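Local coordinates for methyltransferase (Geobacter sulfurreducens PCA, PDB 3C3P), which transfers a methyl group from S-adenosyl-L-methionine, probably to an oxygen atom of an acceptor, as a member of the class I O-methyltransferase family, at the interface of chains A and B. Coordinates in Å, arbitrary orientation; residue numbers count along the deposited sequence, not the author numbering. Chains: chain A/B, Methyltransferase.

Contacts 1 and 2 belong to one two-fold symmetric interface, and the centres of their C-alpha atoms lie about 12 Å apart. Strand 192-197 of chain A serves both: A:Ile196 turns to contact 1, while A:Phe193, A:Thr195 and A:Val197 turn to contact 2. Chain B answers with helix 8-16 and the residue just past it in contact 1, and with helix 42-55 in contact 2, so that two helices grip opposite faces of one strand. Symmetry repeats each contact with the chains exchanged. Such a dimer may be the working form, although the structure alone does not show it.

Contact 1: the interface of chains A and B. Residues chain A 162, 183, 196, 198; chain B 10, 13-14, 17.
A:Ile196 meets B:Leu14 and B:Leu17 where the N-terminal helix 8-16 of one chain packs on strand 192-197 of the other, in the deposited two-chain assembly of this class I O-methyltransferase family member. The end of the isoleucine's long branch does most of the touching: A:Ile196 CD1 lies 3.6 Å from B:Leu17 CD1 and 3.7 Å from B:Leu14 CD2. The side chain of B:Leu17 crosses it nearly at a right angle, whereas that of B:Leu14 comes in on a slant and also brings CD2 to within 3.8 Å of A:Ile196 CB. With CG1 of A:Ile196 opposite the carbonyl carbon (chi1 -60°), the branch is extended and its methyl reaches both leucines.

A:Leu162, in a loop, divides its two methyls between neighbours on helix 8-16. A:Leu162 CD2 approaches the aromatic ring, 3.7 Å from B:Tyr13 CE2, and A:Leu162 CD1 sits 3.8 Å from B:Ile10 CG2. A:Pro198, just beyond the strand, is a peripheral neighbour of B:Ile10.

A hydrogen bond joins A:Asn183 of helix 181-186 to B:Tyr13. The amide nitrogen A:Asn183 ND2 donates to the phenol oxygen B:Tyr13 OH over 3.3 Å, a long bond but nearly straight, 172° at the hydrogen. The oxygen lies in the amide plane, and ND2 lies at the ring's edge in the ring plane, with the two planes turned 53° apart. Behind this bond, B:Leu17 CG packs over one face of the B:Tyr13 ring toward its rim, which probably helps to hold the ring, while B:Leu17 CD1 reaches A:Asn183 CB at 4.0 Å.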
ATOM      1  N   LEU A 162       7.191  13.690   2.097  1.00 29.25           N
ATOM      2  CA  LEU A 162       6.660  14.703   3.032  1.00 30.31           C
ATOM      3  C   LEU A 162       7.755  15.442   3.764  1.00 31.61           C
ATOM      4  O   LEU A 162       7.582  16.583   4.172  1.00 31.43           O
ATOM      5  CB  LEU A 162       5.650  14.098   4.025  1.00 29.78           C
ATOM      6  CG  LEU A 162       4.361  13.622   3.353  1.00 30.18           C
ATOM      7  CD1 LEU A 162       3.475  12.924   4.353  1.00 31.19           C
ATOM      8  CD2 LEU A 162       3.630  14.807   2.636  1.00 30.63           C
ATOM      9  N   ASN A 183       4.648  15.830  -5.432  1.00 29.61           N
ATOM     10  CA  ASN A 183       3.311  15.531  -4.946  1.00 28.95           C
ATOM     11  C   ASN A 183       2.269  16.313  -5.742  1.00 27.66           C
ATOM     12  O   ASN A 183       1.240  15.784  -6.151  1.00 28.64           O
ATOM     13  CB  ASN A 183       3.144  15.930  -3.470  1.00 28.36           C
ATOM     14  CG  ASN A 183       4.077  15.196  -2.552  1.00 28.89           C
ATOM     15  OD1 ASN A 183       4.597  14.134  -2.897  1.00 29.76           O
ATOM     16  ND2 ASN A 183       4.271  15.738  -1.351  1.00 29.34           N
ATOM     17  N   ILE A 196      -0.647   9.416  -0.946  1.00 26.56           N
ATOM     18  CA  ILE A 196       0.534   9.533  -0.110  1.00 27.02           C
ATOM     19  C   ILE A 196       0.231   8.893   1.246  1.00 28.45           C
ATOM     20  O   ILE A 196      -0.726   9.262   1.910  1.00 30.15           O
ATOM     21  CB  ILE A 196       0.996  11.004   0.112  1.00 28.07           C
ATOM     22  CG1 ILE A 196       1.332  11.693  -1.200  1.00 28.32           C
ATOM     23  CG2 ILE A 196       2.233  11.095   1.062  1.00 26.91           C
ATOM     24  CD1 ILE A 196       1.483  13.233  -1.086  1.00 28.51           C
ATOM     25  N   PRO A 198       1.405   8.311   4.964  1.00 31.64           N
ATOM     26  CA  PRO A 198       2.388   8.966   5.803  1.00 33.94           C
ATOM     27  C   PRO A 198       3.235   8.078   6.720  1.00 34.84           C
ATOM     28  O   PRO A 198       3.258   8.292   7.939  1.00 37.53           O
ATOM     29  CB  PRO A 198       1.537   9.951   6.601  1.00 34.32           C
ATOM     30  CG  PRO A 198       0.274   9.357   6.676  1.00 34.18           C
ATOM     31  CD  PRO A 198       0.037   8.545   5.436  1.00 33.29           C
TER
ATOM     32  N   ILE B  10      -0.003  17.601   8.575  1.00 26.74           N
ATOM     33  CA  ILE B  10       0.236  16.641   7.489  1.00 27.74           C
ATOM     34  C   ILE B  10      -1.102  16.240   6.901  1.00 27.58           C
ATOM     35  O   ILE B  10      -1.285  16.195   5.689  1.00 25.13           O
ATOM     36  CB  ILE B  10       1.006  15.383   7.963  1.00 29.61           C
ATOM     37  CG1 ILE B  10       2.416  15.782   8.379  1.00 30.51           C
ATOM     38  CG2 ILE B  10       1.070  14.322   6.868  1.00 30.64           C
ATOM     39  CD1 ILE B  10       3.247  16.331   7.273  1.00 31.41           C
ATOM     40  N   TYR B  13      -2.642  18.972   4.782  1.00 22.92           N
ATOM     41  CA  TYR B  13      -1.865  19.073   3.540  1.00 24.47           C
ATOM     42  C   TYR B  13      -2.296  17.982   2.552  1.00 24.14           C
ATOM     43  O   TYR B  13      -2.552  18.257   1.383  1.00 23.20           O
ATOM     44  CB  TYR B  13      -0.338  19.041   3.838  1.00 23.89           C
ATOM     45  CG  TYR B  13       0.485  18.950   2.584  1.00 25.48           C
ATOM     46  CD1 TYR B  13       0.629  20.044   1.737  1.00 25.90           C
ATOM     47  CD2 TYR B  13       1.098  17.762   2.243  1.00 26.31           C
ATOM     48  CE1 TYR B  13       1.369  19.948   0.578  1.00 27.43           C
ATOM     49  CE2 TYR B  13       1.849  17.658   1.113  1.00 28.56           C
ATOM     50  CZ  TYR B  13       1.969  18.745   0.270  1.00 27.98           C
ATOM     51  OH  TYR B  13       2.726  18.596  -0.882  1.00 30.06           O
ATOM     52  N   LEU B  14      -2.421  16.759   3.044  1.00 24.76           N
ATOM     53  CA  LEU B  14      -2.811  15.628   2.190  1.00 26.18           C
ATOM     54  C   LEU B  14      -4.216  15.818   1.630  1.00 26.77           C
ATOM     55  O   LEU B  14      -4.508  15.463   0.487  1.00 26.28           O
ATOM     56  CB  LEU B  14      -2.673  14.308   2.910  1.00 26.61           C
ATOM     57  CG  LEU B  14      -1.249  13.906   3.322  1.00 27.64           C
ATOM     58  CD1 LEU B  14      -1.264  12.542   3.876  1.00 28.34           C
ATOM     59  CD2 LEU B  14      -0.356  13.979   2.088  1.00 27.26           C
ATOM     60  N   LEU B  17      -4.334  18.339  -1.303  1.00 24.02           N
ATOM     61  CA  LEU B  17      -3.857  17.729  -2.575  1.00 25.00           C
ATOM     62  C   LEU B  17      -4.921  16.880  -3.301  1.00 27.18           C
ATOM     63  O   LEU B  17      -4.761  16.463  -4.462  1.00 26.22           O
ATOM     64  CB  LEU B  17      -2.624  16.852  -2.318  1.00 25.15           C
ATOM     65  CG  LEU B  17      -1.248  17.411  -2.019  1.00 24.65           C
ATOM     66  CD1 LEU B  17      -0.388  16.220  -1.527  1.00 25.21           C
ATOM     67  CD2 LEU B  17      -0.702  18.045  -3.274  1.00 24.42           C
TER

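Contact 2: the interface of chains A and B. Residues chain A 155, 193, 195, 197, 205, 207; chain B 46-47, 50.
Helix 42-55 of chain B lies against the C-terminal strands 192-197 and 203-208 of chain A, a helix-on-sheet patch of the A-B interface. B:Leu50 is its apolar centre. The CD2 methyl of B:Leu50 rests against both A:Leu205 CD1, at 3.5 Å, and A:Thr195 CG2, at 3.6 Å, while CD1 meets A:Tyr207 CB. CG of B:Leu50 is opposite the backbone N (chi1 176°), which sends the two methyls out from the helix to both strands. B:Leu47, one turn earlier, touches more loosely, its CD1 4.2 Å from A:Val197 CG1 and its side chain nearly square to the valine's.

At the flank, the guanidinium of B:Arg46 lies over one face of the A:Phe193 ring, the planes 28° apart. B:Arg46 NH2 is 4.0 Å from the centroid of the A:Phe193 ring in a cation-pi contact, displaced toward the rim, and A:Phe193 CZ lies under the middle of the guanidinium. A bend at chi3 (60°) folds the arginine back over the ring. The ring's edge meets the backbone of B:Arg46, with A:Phe193 CE2 3.4 Å from the carbonyl O of B:Arg46. Replacing B:Arg46 with an alanine would probably leave this ring face without its cationic cover and break the water link to A:Thr195. That water bridges the two chains: it stands 2.9 Å from B:Arg46 NE and 2.7 Å from the hydroxyl OG1 of A:Thr195.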
ATOM      1  N   LEU A 155       3.746   0.730 -11.051  1.00 29.07           N
ATOM      2  CA  LEU A 155       3.618   1.437  -9.805  1.00 28.60           C
ATOM      3  C   LEU A 155       4.878   2.207  -9.485  1.00 29.23           C
ATOM      4  O   LEU A 155       5.983   1.658  -9.486  1.00 29.24           O
ATOM      5  CB  LEU A 155       3.399   0.440  -8.655  1.00 29.10           C
ATOM      6  CG  LEU A 155       3.276   0.994  -7.232  1.00 30.70           C
ATOM      7  CD1 LEU A 155       2.006   1.814  -6.996  1.00 30.75           C
ATOM      8  CD2 LEU A 155       3.385  -0.186  -6.218  1.00 31.56           C
ATOM      9  N   PHE A 193      -3.107   7.268 -10.767  1.00 28.60           N
ATOM     10  CA  PHE A 193      -3.939   7.312  -9.572  1.00 29.10           C
ATOM     11  C   PHE A 193      -2.925   7.362  -8.408  1.00 29.52           C
ATOM     12  O   PHE A 193      -2.145   6.425  -8.178  1.00 28.97           O
ATOM     13  CB  PHE A 193      -4.924   6.159  -9.390  1.00 29.05           C
ATOM     14  CG  PHE A 193      -5.727   6.291  -8.129  1.00 28.87           C
ATOM     15  CD1 PHE A 193      -6.933   6.986  -8.133  1.00 29.82           C
ATOM     16  CD2 PHE A 193      -5.243   5.780  -6.915  1.00 31.09           C
ATOM     17  CE1 PHE A 193      -7.672   7.133  -6.959  1.00 29.62           C
ATOM     18  CE2 PHE A 193      -5.960   5.922  -5.747  1.00 31.19           C
ATOM     19  CZ  PHE A 193      -7.180   6.612  -5.759  1.00 29.27           C
ATOM     20  N   THR A 195      -1.685   8.450  -4.214  1.00 29.60           N
ATOM     21  CA  THR A 195      -1.979   8.686  -2.818  1.00 28.41           C
ATOM     22  C   THR A 195      -0.649   8.738  -2.083  1.00 27.45           C
ATOM     23  O   THR A 195       0.348   8.186  -2.546  1.00 29.45           O
ATOM     24  CB  THR A 195      -2.911   7.639  -2.203  1.00 28.84           C
ATOM     25  OG1 THR A 195      -3.500   8.197  -1.008  1.00 29.02           O
ATOM     26  CG2 THR A 195      -2.154   6.280  -1.908  1.00 27.17           C
ATOM     27  N   VAL A 197       1.023   7.893   1.586  1.00 29.11           N
ATOM     28  CA  VAL A 197       0.841   7.245   2.879  0.50 29.58           C
ATOM     29  C   VAL A 197       1.884   7.867   3.829  1.00 29.46           C
ATOM     30  O   VAL A 197       3.083   7.983   3.556  1.00 29.72           O
ATOM     31  CB  VAL A 197       0.832   5.698   2.840  0.50 30.27           C
ATOM     32  CG1 VAL A 197      -0.351   5.200   1.959  0.50 29.00           C
ATOM     33  CG2 VAL A 197       2.161   5.135   2.375  0.50 30.02           C
ATOM     34  N   LEU A 205       2.653   7.145  -3.766  1.00 29.51           N
ATOM     35  CA  LEU A 205       2.357   5.987  -4.597  1.00 29.72           C
ATOM     36  C   LEU A 205       1.551   6.440  -5.794  1.00 30.24           C
ATOM     37  O   LEU A 205       0.543   7.161  -5.659  1.00 29.93           O
ATOM     38  CB  LEU A 205       1.563   4.945  -3.796  1.00 30.25           C
ATOM     39  CG  LEU A 205       2.174   4.416  -2.493  1.00 30.51           C
ATOM     40  CD1 LEU A 205       1.186   3.505  -1.701  1.00 30.69           C
ATOM     41  CD2 LEU A 205       3.457   3.681  -2.805  1.00 29.06           C
ATOM     42  N   TYR A 207      -0.121   4.765  -9.305  1.00 28.72           N
ATOM     43  CA  TYR A 207      -0.498   3.623 -10.130  1.00 28.99           C
ATOM     44  C   TYR A 207      -0.810   4.124 -11.525  1.00 29.60           C
ATOM     45  O   TYR A 207      -1.640   5.004 -11.702  1.00 29.16           O
ATOM     46  CB  TYR A 207      -1.719   2.926  -9.545  1.00 28.68           C
ATOM     47  CG  TYR A 207      -2.247   1.762 -10.327  1.00 28.81           C
ATOM     48  CD1 TYR A 207      -1.713   0.489 -10.136  1.00 29.44           C
ATOM     49  CD2 TYR A 207      -3.279   1.908 -11.238  1.00 29.13           C
ATOM     50  CE1 TYR A 207      -2.180  -0.586 -10.848  1.00 29.32           C
ATOM     51  CE2 TYR A 207      -3.750   0.851 -11.936  1.00 29.47           C
ATOM     52  CZ  TYR A 207      -3.205  -0.406 -11.723  1.00 29.62           C
ATOM     53  OH  TYR A 207      -3.689  -1.473 -12.416  1.00 30.23           O
TER
ATOM     54  N   ARG B  46      -9.331   5.823  -0.964  1.00 25.21           N
ATOM     55  CA  ARG B  46      -8.377   5.924  -2.058  1.00 26.12           C
ATOM     56  C   ARG B  46      -7.303   4.808  -1.956  1.00 27.55           C
ATOM     57  O   ARG B  46      -6.885   4.239  -2.958  1.00 27.65           O
ATOM     58  CB  ARG B  46      -7.773   7.338  -2.156  1.00 26.22           C
ATOM     59  CG  ARG B  46      -8.802   8.402  -2.607  1.00 26.81           C
ATOM     60  CD  ARG B  46      -8.237   9.824  -2.677  1.00 27.06           C
ATOM     61  NE  ARG B  46      -7.134   9.940  -3.615  1.00 28.16           N
ATOM     62  CZ  ARG B  46      -7.294  10.125  -4.913  1.00 29.00           C
ATOM     63  NH1 ARG B  46      -8.506  10.194  -5.420  1.00 27.15           N
ATOM     64  NH2 ARG B  46      -6.246  10.207  -5.683  1.00 30.06           N
ATOM     65  N   LEU B  47      -6.842   4.552  -0.732  1.00 27.68           N
ATOM     66  CA  LEU B  47      -5.862   3.497  -0.494  1.00 28.62           C
ATOM     67  C   LEU B  47      -6.469   2.149  -0.855  1.00 27.97           C
ATOM     68  O   LEU B  47      -5.823   1.331  -1.474  1.00 28.19           O
ATOM     69  CB  LEU B  47      -5.368   3.495   0.955  1.00 28.46           C
ATOM     70  CG  LEU B  47      -4.422   2.346   1.313  1.00 29.16           C
ATOM     71  CD1 LEU B  47      -3.114   2.438   0.517  1.00 29.99           C
ATOM     72  CD2 LEU B  47      -4.177   2.355   2.829  1.00 30.64           C
ATOM     73  N   LEU B  50      -6.420   1.762  -4.620  1.00 27.66           N
ATOM     74  CA  LEU B  50      -5.037   1.554  -5.059  0.50 27.29           C
ATOM     75  C   LEU B  50      -4.618   0.114  -4.875  1.00 27.37           C
ATOM     76  O   LEU B  50      -4.112  -0.537  -5.759  1.00 27.10           O
ATOM     77  CB  LEU B  50      -4.089   2.434  -4.237  0.50 26.49           C
ATOM     78  CG  LEU B  50      -2.593   2.252  -4.535  0.50 26.47           C
ATOM     79  CD1 LEU B  50      -2.305   2.480  -6.019  0.50 26.00           C
ATOM     80  CD2 LEU B  50      -1.742   3.170  -3.671  0.50 24.62           C
TER
HETATM   81  O   HOH W   1      -4.999  10.388  -1.702  1.00 21.91           O